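Local coordinates for protein myroilysin (Myroides profundi, PDB 5CZW) that probably cleaves proteins as a zinc-dependent endopeptidase of the astacin (M12A) family of metzincins, held inactive here by its propeptide through a cysteine switch, at residues W158-Y164 with V179-F184. The protein carries 1 engineered substitution. Residue numbers count along the deposited sequence, not the author numbering.
Sequences WDKNKVY and VDNNLF
Two short helices of the astacin-like protease domain cross almost perpendicularly here: the axes of 160-164 and 179-184 approach to 11.7 Å at 97°, and an aromatic cluster bridges them. Trp-158 is extended (phi/psi -62/141); Asp-159, the N-cap, then starts the first helix, its OD1 accepting from Lys-162 N at 3.2 Å. The second ends in a wider pi-type turn, with both Leu-183 N and Phe-184 N hydrogen-bonded to Val-179 O (2.9 and 3.2 Å). CA atoms pair Trp-158 with Phe-184 (8.8 Å) and Tyr-164 with Val-179 (6.7 Å).

Phe-184 is the flat wedge between the helices; it, Trp-158 and Tyr-164 all have chi1 m. Its edge meets the broad face of Trp-158 at the five-membered ring (centroids 4.6 Å, planes 54°) and, in an offset edge-to-face pair, that of Tyr-164 (5.8 Å, 77°). The flexible chain of Lys-160 lies over a Phe-184 face, CE 3.7 Å and NZ 4.4 Å from the centroid: CH-pi and cation-pi together. Compact Val-163 fills the space between the helices, CG1 lying 3.5 Å from both Leu-183 CD2 and Phe-184 CZ and 3.7 Å from Val-179 CG1. Apolar Leu-183 (chi1 t) places the pair near the metal site, its side chain about 10 Å from the zinc. Polar groups close the margins: Tyr-164 adds a hydroxyl, OH donating to the carboxylate OD1 of Asp-180 at 2.5 Å, while a water accepts from the indole NE1 of Trp-158 and donates to Phe-184 O, both at 3.0 Å.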
loop_
_atom_site.group_PDB
_atom_site.type_symbol
_atom_site.label_atom_id
_atom_site.label_comp_id
_atom_site.label_asym_id
_atom_site.label_seq_id
_atom_site.Cartn_x
_atom_site.Cartn_y
_atom_site.Cartn_z
ATOM N N TRP A 158 14.020 9.309 -12.806
ATOM C CA TRP A 158 13.530 8.022 -13.220
ATOM C C TRP A 158 14.344 7.383 -14.306
ATOM O O TRP A 158 14.771 8.052 -15.309
ATOM C CB TRP A 158 12.098 8.116 -13.751
ATOM C CG TRP A 158 11.045 8.678 -12.856
ATOM C CD1 TRP A 158 10.498 9.896 -12.954
ATOM C CD2 TRP A 158 10.422 8.051 -11.715
ATOM N NE1 TRP A 158 9.558 10.071 -11.978
ATOM C CE2 TRP A 158 9.508 8.968 -11.186
ATOM C CE3 TRP A 158 10.528 6.797 -11.108
ATOM C CZ2 TRP A 158 8.691 8.669 -10.093
ATOM C CZ3 TRP A 158 9.707 6.503 -10.004
ATOM C CH2 TRP A 158 8.812 7.451 -9.522
ATOM N N ASP A 159 14.509 6.072 -14.185
ATOM C CA ASP A 159 15.042 5.294 -15.306
ATOM C C ASP A 159 13.818 4.838 -16.034
ATOM O O ASP A 159 13.172 3.873 -15.629
ATOM C CB ASP A 159 15.865 4.150 -14.792
ATOM C CG ASP A 159 16.392 3.254 -15.909
ATOM O OD1 ASP A 159 15.721 3.147 -16.968
ATOM O OD2 ASP A 159 17.448 2.613 -15.676
ATOM N N LYS A 160 13.435 5.566 -17.074
ATOM C CA LYS A 160 12.066 5.402 -17.604
ATOM C C LYS A 160 11.825 3.974 -18.168
ATOM O O LYS A 160 10.779 3.349 -17.921
ATOM C CB LYS A 160 11.731 6.516 -18.611
ATOM C CG LYS A 160 11.944 7.917 -18.038
ATOM C CD LYS A 160 11.265 9.028 -18.840
ATOM C CE LYS A 160 9.910 9.399 -18.266
ATOM N NZ LYS A 160 9.546 10.822 -18.538
ATOM N N ASN A 161 12.821 3.464 -18.868
ATOM C CA ASN A 161 12.868 2.070 -19.314
ATOM C C ASN A 161 12.509 1.106 -18.181
ATOM O O ASN A 161 11.701 0.170 -18.368
ATOM C CB ASN A 161 14.279 1.735 -19.858
ATOM C CG ASN A 161 14.555 0.240 -19.926
ATOM O OD1 ASN A 161 14.183 -0.419 -20.894
ATOM N ND2 ASN A 161 15.230 -0.301 -18.903
ATOM N N LYS A 162 13.124 1.303 -17.029
ATOM C CA LYS A 162 12.860 0.402 -15.938
ATOM C C LYS A 162 11.472 0.602 -15.379
ATOM O O LYS A 162 10.846 -0.316 -14.965
ATOM C CB LYS A 162 13.881 0.503 -14.825
ATOM C CG LYS A 162 15.202 -0.173 -15.089
ATOM C CD LYS A 162 15.493 -1.408 -14.218
ATOM C CE LYS A 162 16.345 -1.079 -13.005
ATOM N NZ LYS A 162 16.509 -1.971 -11.808
ATOM N N VAL A 163 11.024 1.831 -15.374
ATOM C CA VAL A 163 9.739 2.120 -14.792
ATOM C C VAL A 163 8.695 1.466 -15.690
ATOM O O VAL A 163 7.758 0.786 -15.234
ATOM C CB VAL A 163 9.536 3.626 -14.611
ATOM C CG1 VAL A 163 8.099 3.928 -14.290
ATOM C CG2 VAL A 163 10.503 4.148 -13.547
ATOM N N TYR A 164 8.885 1.600 -17.002
ATOM C CA TYR A 164 7.885 1.009 -17.898
ATOM C C TYR A 164 7.743 -0.483 -17.689
ATOM O O TYR A 164 6.621 -1.026 -17.669
ATOM C CB TYR A 164 8.238 1.329 -19.339
ATOM C CG TYR A 164 8.056 2.790 -19.695
ATOM C CD1 TYR A 164 6.903 3.472 -19.340
ATOM C CD2 TYR A 164 9.021 3.473 -20.432
ATOM C CE1 TYR A 164 6.727 4.802 -19.657
ATOM C CE2 TYR A 164 8.886 4.799 -20.730
ATOM C CZ TYR A 164 7.740 5.480 -20.354
ATOM O OH TYR A 164 7.556 6.815 -20.712
ATOM N N VAL A 179 1.568 4.580 -17.655
ATOM C CA VAL A 179 2.605 5.001 -16.744
ATOM C C VAL A 179 2.851 6.510 -16.805
ATOM O O VAL A 179 2.948 7.198 -15.769
ATOM C CB VAL A 179 3.908 4.243 -17.038
ATOM C CG1 VAL A 179 5.044 4.813 -16.183
ATOM C CG2 VAL A 179 3.735 2.796 -16.727
ATOM N N ASP A 180 2.930 7.070 -18.031
ATOM C CA ASP A 180 3.116 8.507 -18.128
ATOM C C ASP A 180 2.000 9.337 -17.454
ATOM O O ASP A 180 2.292 10.353 -16.810
ATOM C CB ASP A 180 3.234 8.952 -19.608
ATOM C CG ASP A 180 4.411 8.342 -20.348
ATOM O OD1 ASP A 180 5.457 7.918 -19.778
ATOM O OD2 ASP A 180 4.296 8.296 -21.599
ATOM N N ASN A 181 0.734 8.920 -17.607
ATOM C CA ASN A 181 -0.385 9.614 -16.987
ATOM C C ASN A 181 -0.526 9.274 -15.526
ATOM O O ASN A 181 -0.791 10.163 -14.747
ATOM C CB ASN A 181 -1.708 9.341 -17.704
ATOM C CG ASN A 181 -1.723 9.909 -19.121
ATOM O OD1 ASN A 181 -2.359 9.351 -20.024
ATOM N ND2 ASN A 181 -0.986 11.002 -19.323
ATOM N N ASN A 182 -0.382 7.996 -15.153
ATOM C CA ASN A 182 -0.744 7.594 -13.775
ATOM C C ASN A 182 0.411 7.702 -12.769
ATOM O O ASN A 182 0.181 7.889 -11.519
ATOM C CB ASN A 182 -1.335 6.159 -13.774
ATOM C CG ASN A 182 -2.602 6.026 -14.632
ATOM O OD1 ASN A 182 -3.330 6.971 -14.869
ATOM N ND2 ASN A 182 -2.822 4.835 -15.138
ATOM N N LEU A 183 1.636 7.659 -13.263
ATOM C CA LEU A 183 2.814 7.683 -12.408
ATOM C C LEU A 183 3.627 8.988 -12.535
ATOM O O LEU A 183 3.687 9.789 -11.573
ATOM C CB LEU A 183 3.640 6.437 -12.597
ATOM C CG LEU A 183 4.809 6.343 -11.640
ATOM C CD1 LEU A 183 4.310 5.837 -10.281
ATOM C CD2 LEU A 183 5.887 5.471 -12.121
ATOM N N PHE A 184 4.239 9.218 -13.706
ATOM C CA PHE A 184 5.083 10.396 -13.886
ATOM C C PHE A 184 4.296 11.690 -13.666
ATOM O O PHE A 184 4.744 12.560 -12.910
ATOM C CB PHE A 184 5.809 10.378 -15.240
ATOM C CG PHE A 184 6.728 9.193 -15.460
ATOM C CD1 PHE A 184 7.539 8.665 -14.456
ATOM C CD2 PHE A 184 6.762 8.559 -16.723
ATOM C CE1 PHE A 184 8.386 7.567 -14.748
ATOM C CE2 PHE A 184 7.585 7.458 -16.973
ATOM C CZ PHE A 184 8.392 6.972 -15.996
HETATM O O HOH W 1 7.704 12.460 -12.229
#